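Local coordinates for TRAP-T family transporter, DctP (Periplasmic binding) subunit (Sulfitobacter sp. NAS-14.1, PDB 4PF8), which binds beta-D-galacturonate as the periplasmic solute-binding subunit of a TRAP transporter and probably delivers it to the membrane subunits for uptake, at residues Asn30-Val33 against Pro37-His40; Glu43-Glu48 against Glu234-Ser239; Ile178-Gly183 against Met300-Glu305. One frame throughout, in Å; residues are numbered along the deposited sequence.

Contact 1 (Asn30-Val33 against Pro37-His40); sequences NIHV and PVSH. With GTR (beta-D-galactopyranuronic acid), chain D.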
# COMPACT_ATOMS: atom_id res chain seq x y z
N ASN A 30 -10.18 5.90 -4.39
CA ASN A 30 -9.11 5.10 -4.97
C ASN A 30 -8.04 6.05 -5.46
O ASN A 30 -8.35 7.03 -6.12
CB ASN A 30 -9.69 4.33 -6.15
CG ASN A 30 -8.69 3.37 -6.80
OD1 ASN A 30 -7.69 2.95 -6.21
ND2 ASN A 30 -9.01 2.97 -7.99
N ILE A 31 -6.78 5.74 -5.16
CA ILE A 31 -5.66 6.53 -5.64
C ILE A 31 -5.26 6.20 -7.08
O ILE A 31 -4.61 6.99 -7.74
CB ILE A 31 -4.45 6.36 -4.69
CG1 ILE A 31 -3.48 7.53 -4.79
CG2 ILE A 31 -3.74 5.02 -4.94
CD1 ILE A 31 -2.42 7.49 -3.66
N HIS A 32 -5.65 5.01 -7.54
CA HIS A 32 -5.13 4.49 -8.80
C HIS A 32 -5.89 4.86 -10.04
O HIS A 32 -7.04 5.32 -9.97
CB HIS A 32 -5.08 2.98 -8.69
CG HIS A 32 -4.03 2.52 -7.75
ND1 HIS A 32 -2.69 2.66 -8.02
CD2 HIS A 32 -4.12 1.96 -6.53
CE1 HIS A 32 -1.99 2.17 -7.01
NE2 HIS A 32 -2.84 1.76 -6.09
N VAL A 33 -5.25 4.69 -11.20
CA VAL A 33 -5.92 4.85 -12.48
C VAL A 33 -7.08 3.86 -12.60
O VAL A 33 -7.11 2.87 -11.89
CB VAL A 33 -4.94 4.68 -13.65
CG1 VAL A 33 -3.84 5.75 -13.55
CG2 VAL A 33 -4.36 3.27 -13.67
N PRO A 37 -5.93 -3.18 -10.76
CA PRO A 37 -6.66 -4.24 -10.03
C PRO A 37 -7.49 -3.77 -8.83
O PRO A 37 -8.61 -4.25 -8.60
CB PRO A 37 -5.53 -5.16 -9.55
CG PRO A 37 -4.49 -5.01 -10.61
CD PRO A 37 -4.53 -3.55 -11.02
N VAL A 38 -6.95 -2.82 -8.10
CA VAL A 38 -7.66 -2.21 -6.99
C VAL A 38 -8.97 -1.60 -7.49
O VAL A 38 -10.02 -1.81 -6.90
CB VAL A 38 -6.82 -1.10 -6.34
CG1 VAL A 38 -7.64 -0.34 -5.31
CG2 VAL A 38 -5.54 -1.68 -5.73
N SER A 39 -8.88 -0.85 -8.58
CA SER A 39 -10.04 -0.19 -9.16
C SER A 39 -11.15 -1.17 -9.53
O SER A 39 -12.33 -0.93 -9.23
CB SER A 39 -9.61 0.59 -10.39
OG SER A 39 -8.38 1.28 -10.13
N HIS A 40 -10.76 -2.27 -10.17
CA HIS A 40 -11.72 -3.27 -10.59
C HIS A 40 -12.31 -3.96 -9.37
O HIS A 40 -13.51 -4.27 -9.35
CB HIS A 40 -11.08 -4.28 -11.54
CG HIS A 40 -10.56 -3.66 -12.80
ND1 HIS A 40 -11.35 -2.89 -13.62
CD2 HIS A 40 -9.33 -3.65 -13.34
CE1 HIS A 40 -10.62 -2.44 -14.63
NE2 HIS A 40 -9.39 -2.90 -14.49
C1 GTR D . 1.00 2.09 -4.09
C2 GTR D . -0.22 1.95 -3.23
C3 GTR D . -0.89 3.31 -3.16
C4 GTR D . 0.04 4.35 -2.56
C5 GTR D . 1.29 4.36 -3.44
C6 GTR D . 2.34 5.31 -2.87
O1 GTR D . 1.73 0.83 -4.14
O2 GTR D . -1.11 1.00 -3.89
O3 GTR D . -2.01 3.17 -2.26
O4 GTR D . 0.37 3.93 -1.23
O5 GTR D . 1.87 3.04 -3.55
O6A GTR D . 3.54 4.97 -3.06
O6B GTR D . 1.96 6.40 -2.39
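Ser39 OG sits between two partners on the loop segment: Val33 O, to which it donates at 2.7 Å, and Asn30 ND2, which donates to it at 2.8 Å. The amide bond is somewhat bent, 140° at the hydrogen, yet OG lies almost in the amide plane of Asn30. Because CG of Asn30 stands anti to its backbone N (chi1 -176°), the amide points at the helix start, with ND2 against Ser39 and OD1 against Val38 CG1 at 3.4 Å. OD1 takes a weak bond from His32 N, and ND2 has a second partner in His63 ND1. Together these bonds, the tight part of the contact, satisfy a buried amide and fix its flip. The His32 ring packs less closely, its CD2 4.0 Å from Val38 CG2, which stands oblique to the ring, the two side chains crossing at about a right angle. The loose end is Val33, partly exposed, whose CG2 stays 5.7 Å from Ser39 OG, its nearest approach to residues 37-40; the backbone carbonyl makes its link. Next to CD2 in the ring, NE2 of His32 donates to galacturonate O2 at 2.9 Å, with O2 at the ring edge, while Ile31 CG2 lies 3.4 Å above one ring face, toward its rim, and also meets the sugar at O3. A stack with Tyr36 positions the imidazole. The loop after strand 26-29 thus brings Ile31 and His32 to the sugar pocket, tied to the start of helix 37-52 by the Ser39 and Asn30 bonds, with Pro37 resting on helix 248-282 and His32 and Val33 touching helix 209-214.

Contact 2 (Glu43-Glu48 against Glu234-Ser239); sequences EAFMEE and ECLCMS. With GTR (beta-D-galactopyranuronic acid), chain D.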
# COMPACT_ATOMS: atom_id res chain seq x y z
N GLU A 43 -14.87 -1.51 -7.86
CA GLU A 43 -16.08 -1.41 -8.67
C GLU A 43 -16.93 -2.66 -8.51
O GLU A 43 -18.14 -2.58 -8.49
CB GLU A 43 -15.75 -1.13 -10.13
CG GLU A 43 -15.09 0.24 -10.34
CD GLU A 43 -16.04 1.36 -10.70
OE1 GLU A 43 -17.27 1.21 -10.51
OE2 GLU A 43 -15.53 2.40 -11.18
N ALA A 44 -16.28 -3.82 -8.38
CA ALA A 44 -17.00 -5.09 -8.23
C ALA A 44 -17.71 -5.10 -6.89
O ALA A 44 -18.84 -5.61 -6.80
CB ALA A 44 -16.06 -6.28 -8.34
N PHE A 45 -17.05 -4.58 -5.87
CA PHE A 45 -17.64 -4.43 -4.54
C PHE A 45 -18.92 -3.60 -4.61
O PHE A 45 -19.98 -4.03 -4.17
CB PHE A 45 -16.63 -3.78 -3.59
CG PHE A 45 -17.23 -3.30 -2.30
CD1 PHE A 45 -17.60 -4.19 -1.32
CD2 PHE A 45 -17.42 -1.94 -2.07
CE1 PHE A 45 -18.17 -3.76 -0.13
CE2 PHE A 45 -17.98 -1.50 -0.88
CZ PHE A 45 -18.37 -2.42 0.09
N MSE A 46 -18.81 -2.41 -5.19
CA MSE A 46 -19.94 -1.49 -5.23
C MSE A 46 -21.08 -2.06 -6.07
O MSE A 46 -22.25 -1.98 -5.69
CB MSE A 46 -19.49 -0.14 -5.81
CG MSE A 46 -20.50 0.98 -5.63
SE MSE A 46 -20.81 1.39 -3.73
CE MSE A 46 -22.61 0.67 -3.57
N GLU A 47 -20.73 -2.67 -7.20
CA GLU A 47 -21.74 -3.35 -8.02
C GLU A 47 -22.49 -4.43 -7.26
O GLU A 47 -23.72 -4.55 -7.36
CB GLU A 47 -21.06 -3.99 -9.22
CG GLU A 47 -20.77 -3.04 -10.34
CD GLU A 47 -20.17 -3.75 -11.52
OE1 GLU A 47 -19.06 -3.34 -11.94
OE2 GLU A 47 -20.81 -4.72 -12.02
N GLU A 48 -21.77 -5.22 -6.48
CA GLU A 48 -22.41 -6.31 -5.75
C GLU A 48 -23.34 -5.77 -4.67
O GLU A 48 -24.43 -6.28 -4.49
CB GLU A 48 -21.40 -7.28 -5.14
CG GLU A 48 -22.09 -8.44 -4.42
CD GLU A 48 -21.14 -9.50 -3.86
OE1 GLU A 48 -21.53 -10.21 -2.90
OE2 GLU A 48 -20.02 -9.66 -4.40
N GLU A 234 -3.07 -3.63 1.60
CA GLU A 234 -4.02 -2.54 1.48
C GLU A 234 -5.33 -3.03 2.04
O GLU A 234 -5.58 -4.24 2.08
CB GLU A 234 -4.14 -2.11 0.03
CG GLU A 234 -2.76 -1.91 -0.53
CD GLU A 234 -2.70 -1.03 -1.73
OE1 GLU A 234 -3.66 -1.02 -2.53
OE2 GLU A 234 -1.65 -0.34 -1.88
N CYS A 235 -6.15 -2.11 2.49
CA CYS A 235 -7.37 -2.48 3.15
C CYS A 235 -8.55 -1.85 2.44
O CYS A 235 -8.60 -0.62 2.28
CB CYS A 235 -7.29 -2.03 4.59
SG CYS A 235 -8.72 -2.46 5.55
N LEU A 236 -9.45 -2.70 1.96
CA LEU A 236 -10.77 -2.27 1.52
C LEU A 236 -11.54 -2.04 2.80
O LEU A 236 -11.70 -2.95 3.61
CB LEU A 236 -11.47 -3.36 0.69
CG LEU A 236 -12.95 -3.03 0.41
CD1 LEU A 236 -13.13 -1.84 -0.52
CD2 LEU A 236 -13.64 -4.28 -0.17
N CYS A 237 -11.96 -0.81 3.01
CA CYS A 237 -12.64 -0.51 4.26
C CYS A 237 -13.73 0.49 4.11
O CYS A 237 -13.85 1.19 3.12
CB CYS A 237 -11.66 0.01 5.26
SG CYS A 237 -10.80 1.45 4.68
N MSE A 238 -14.52 0.56 5.17
CA MSE A 238 -15.66 1.43 5.21
C MSE A 238 -15.51 2.33 6.40
O MSE A 238 -14.95 1.96 7.42
CB MSE A 238 -16.91 0.58 5.37
CG MSE A 238 -18.19 1.35 5.40
SE MSE A 238 -19.62 0.24 4.68
CE MSE A 238 -18.80 0.02 3.06
N SER A 239 -16.05 3.54 6.28
CA SER A 239 -16.23 4.36 7.46
C SER A 239 -17.11 3.65 8.47
O SER A 239 -18.20 3.19 8.13
CB SER A 239 -16.90 5.68 7.08
OG SER A 239 -17.30 6.34 8.27
C1 GTR D . 1.00 2.09 -4.09
C2 GTR D . -0.22 1.95 -3.23
C3 GTR D . -0.89 3.31 -3.16
C4 GTR D . 0.04 4.35 -2.56
C5 GTR D . 1.29 4.36 -3.44
C6 GTR D . 2.34 5.31 -2.87
O1 GTR D . 1.73 0.83 -4.14
O2 GTR D . -1.11 1.00 -3.89
O3 GTR D . -2.01 3.17 -2.26
O4 GTR D . 0.37 3.93 -1.23
O5 GTR D . 1.87 3.04 -3.55
O6A GTR D . 3.54 4.97 -3.06
O6B GTR D . 1.96 6.40 -2.39
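Helix 37-52 lies over strand 234-239 with the closest backbone pair, Phe45 and Leu236, 9.4 Å apart at their CA atoms, a spacing bridged by side chains. Phe45 spans most of it: with CG anti to the backbone N (chi1 167°), its ring is carried toward the strand, where two residues meet it from different directions. Leu236 puts CD2 over one face of the ring, 4.1 Å from Phe45 CD1. Met238, a selenomethionine, arrives at the rim instead: its chain bends at chi3 (-59°) so that CE ends near the ring plane, 3.9 Å from Phe45 CZ. The two side chains cross at about a right angle, with the methyl at the ring edge. All three residues are buried, and the contacts are wholly apolar. The strand is the fourth across a mixed five-stranded sheet ordered 59-62, 26-29, 84-88, 234-239, 135-141; a late strand inserted antiparallel between 84-88 and 135-141, the third and fourth strands of this sheet along the chain, matches the class II topology of periplasmic binding proteins, and the helix covers one face of that sheet. At the strand's start the chemistry changes from apolar to polar. Glu234, extended beyond CG, sends OE2 to the sugar and accepts a very short hydrogen bond, 2.5 Å, from galacturonate O2. Replacing Glu234 with an alanine removes that carboxylate and would probably leave the sugar's O2 hydroxyl without its acceptor and open a gap beside Val86 and Ser88. Farther along, Phe45 also meets the Phe84 ring at a plane angle of about 55° and touches Leu138, while Leu236 leans on Ser261 and Phe45 on Ala257 of helix 248-282.

Contact 3 (Ile178-Gly183 against Met300-Glu305); sequences IESMGG and MVPVYE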
# COMPACT_ATOMS: atom_id res chain seq x y z
N ILE A 178 15.31 5.09 4.29
CA ILE A 178 16.18 5.71 3.29
C ILE A 178 17.44 6.27 3.96
O ILE A 178 18.56 6.10 3.44
CB ILE A 178 15.44 6.82 2.53
CG1 ILE A 178 14.25 6.26 1.78
CG2 ILE A 178 16.34 7.53 1.56
CD1 ILE A 178 14.59 5.16 0.87
N GLU A 179 17.28 6.92 5.10
CA GLU A 179 18.42 7.49 5.82
C GLU A 179 19.41 6.41 6.27
O GLU A 179 20.63 6.62 6.31
CB GLU A 179 17.93 8.33 7.02
CG GLU A 179 17.28 9.61 6.59
CD GLU A 179 16.89 10.53 7.74
OE1 GLU A 179 16.51 11.68 7.44
OE2 GLU A 179 16.95 10.11 8.92
N SER A 180 18.88 5.24 6.63
CA SER A 180 19.74 4.16 7.10
C SER A 180 20.64 3.67 5.98
O SER A 180 21.66 3.02 6.23
CB SER A 180 18.89 3.02 7.64
OG SER A 180 18.28 3.38 8.87
N MSE A 181 20.30 3.99 4.73
CA MSE A 181 21.19 3.65 3.61
C MSE A 181 21.90 4.86 3.05
O MSE A 181 22.54 4.79 2.00
CB MSE A 181 20.42 2.94 2.52
CG MSE A 181 19.90 1.59 2.99
SE MSE A 181 18.95 0.70 1.59
CE MSE A 181 17.45 1.80 1.48
N GLY A 182 21.80 5.98 3.75
CA GLY A 182 22.52 7.18 3.38
C GLY A 182 21.83 8.01 2.31
O GLY A 182 22.44 8.93 1.77
N GLY A 183 20.56 7.71 2.03
CA GLY A 183 19.80 8.49 1.07
C GLY A 183 19.16 9.69 1.72
O GLY A 183 19.22 9.88 2.94
N MSE A 300 18.68 -2.45 7.42
CA MSE A 300 17.41 -2.04 8.04
C MSE A 300 17.25 -2.31 9.51
O MSE A 300 16.22 -1.96 10.07
CB MSE A 300 16.24 -2.76 7.37
CG MSE A 300 16.13 -2.50 5.93
SE MSE A 300 15.73 -0.66 5.54
CE MSE A 300 15.26 -1.18 3.71
N VAL A 301 18.23 -2.93 10.14
CA VAL A 301 18.11 -3.19 11.57
C VAL A 301 17.74 -1.90 12.34
O VAL A 301 16.89 -1.93 13.23
CB VAL A 301 19.39 -3.84 12.12
CG1 VAL A 301 19.42 -3.77 13.65
CG2 VAL A 301 19.49 -5.28 11.64
N PRO A 302 18.36 -0.76 12.00
CA PRO A 302 18.09 0.44 12.80
C PRO A 302 16.64 0.93 12.76
O PRO A 302 16.16 1.53 13.72
CB PRO A 302 19.05 1.48 12.21
CG PRO A 302 20.15 0.69 11.61
CD PRO A 302 19.52 -0.59 11.11
N VAL A 303 15.94 0.65 11.67
CA VAL A 303 14.54 1.04 11.54
C VAL A 303 13.72 0.30 12.60
O VAL A 303 12.83 0.89 13.20
CB VAL A 303 14.00 0.70 10.14
CG1 VAL A 303 12.55 1.02 10.05
CG2 VAL A 303 14.80 1.45 9.08
N TYR A 304 14.00 -0.99 12.78
CA TYR A 304 13.33 -1.78 13.82
C TYR A 304 13.69 -1.27 15.21
O TYR A 304 12.83 -1.09 16.07
CB TYR A 304 13.73 -3.25 13.71
CG TYR A 304 13.00 -4.01 12.62
CD1 TYR A 304 13.41 -3.94 11.30
CD2 TYR A 304 11.91 -4.82 12.92
CE1 TYR A 304 12.75 -4.64 10.29
CE2 TYR A 304 11.25 -5.52 11.93
CZ TYR A 304 11.68 -5.44 10.62
OH TYR A 304 11.01 -6.14 9.63
N GLU A 305 14.98 -1.04 15.42
CA GLU A 305 15.44 -0.58 16.73
C GLU A 305 14.76 0.73 17.09
O GLU A 305 14.33 0.91 18.22
CB GLU A 305 16.96 -0.41 16.74
CG GLU A 305 17.72 -1.70 16.47
CD GLU A 305 17.68 -2.67 17.63
OE1 GLU A 305 17.06 -2.34 18.66
OE2 GLU A 305 18.28 -3.76 17.50
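A Schellman motif ends helix 172-179, and two residues of this ending, Ser180 and Met181, face the beginning of helix 301-310. The evidence is in the backbone: Gly183 N bonds to Ile178 O at 2.9 Å, Gly182 N bonds to Glu179 O, and Gly182, the C-prime residue, has a positive phi of 83°. Ile178 O accepts twice, from Met181 N and from Gly183 N, which reach it from opposite faces of its plane. A side chain at Gly183 would run into Ile178 CG2, so the tight turn has little room there. Ser180 and Met181, the middle residues of the type I turn Glu179-Gly182, make the contact. Ser180 OG, set beside its backbone N at chi1 -72°, lies 3.9 Å from Pro302 CB and 4.0 Å from Val303 CG2. Both partners are carbons, so these are van der Waals approaches; the hydroxyl's hydrogen bond goes to Gly176 O of helix 172-179. Deeper in, two selenomethionines meet methyl to methyl, Met181 CE and Met300 CE being 4.3 Å apart. The Met300 chain starts out away from the other segment and folds back at chi2 (-65°), which brings its end into the buried side. Ser180 and Pro302 form the more open margin. Around them, Met181 touches Phe148 of strand 146-150, Met300 touches Met177, and Val303 reaches Leu173; Pro105 lies against both Met300 and Val303. Helix 172-179 is the connection between the parallel strands 165-168 and 184-187, so the Schellman turn reverses the chain into the second strand of a beta-alpha-beta crossover, with the start of helix 301-310 packed against that turn.

Overall arrangement
From the N terminus, contact 1 comes first and closes a short turn, with three residues between its segments, leading from strand 26-29 into helix 37-52. Contact 2 opens farther along that same helix and closes a long loop at strand 234-239, so the two follow in series; they also touch, Val38 CG2 lying 3.8 Å from Glu234 OE1, and both reach the galacturonate. Contact 3 starts within the loop of contact 2 and ends beyond it, so the two cross. It lies on the opposite side of the chain's centre, about 16 Å from contact 2 at the nearest atoms, and joins a crossover helix to the C-terminal helices.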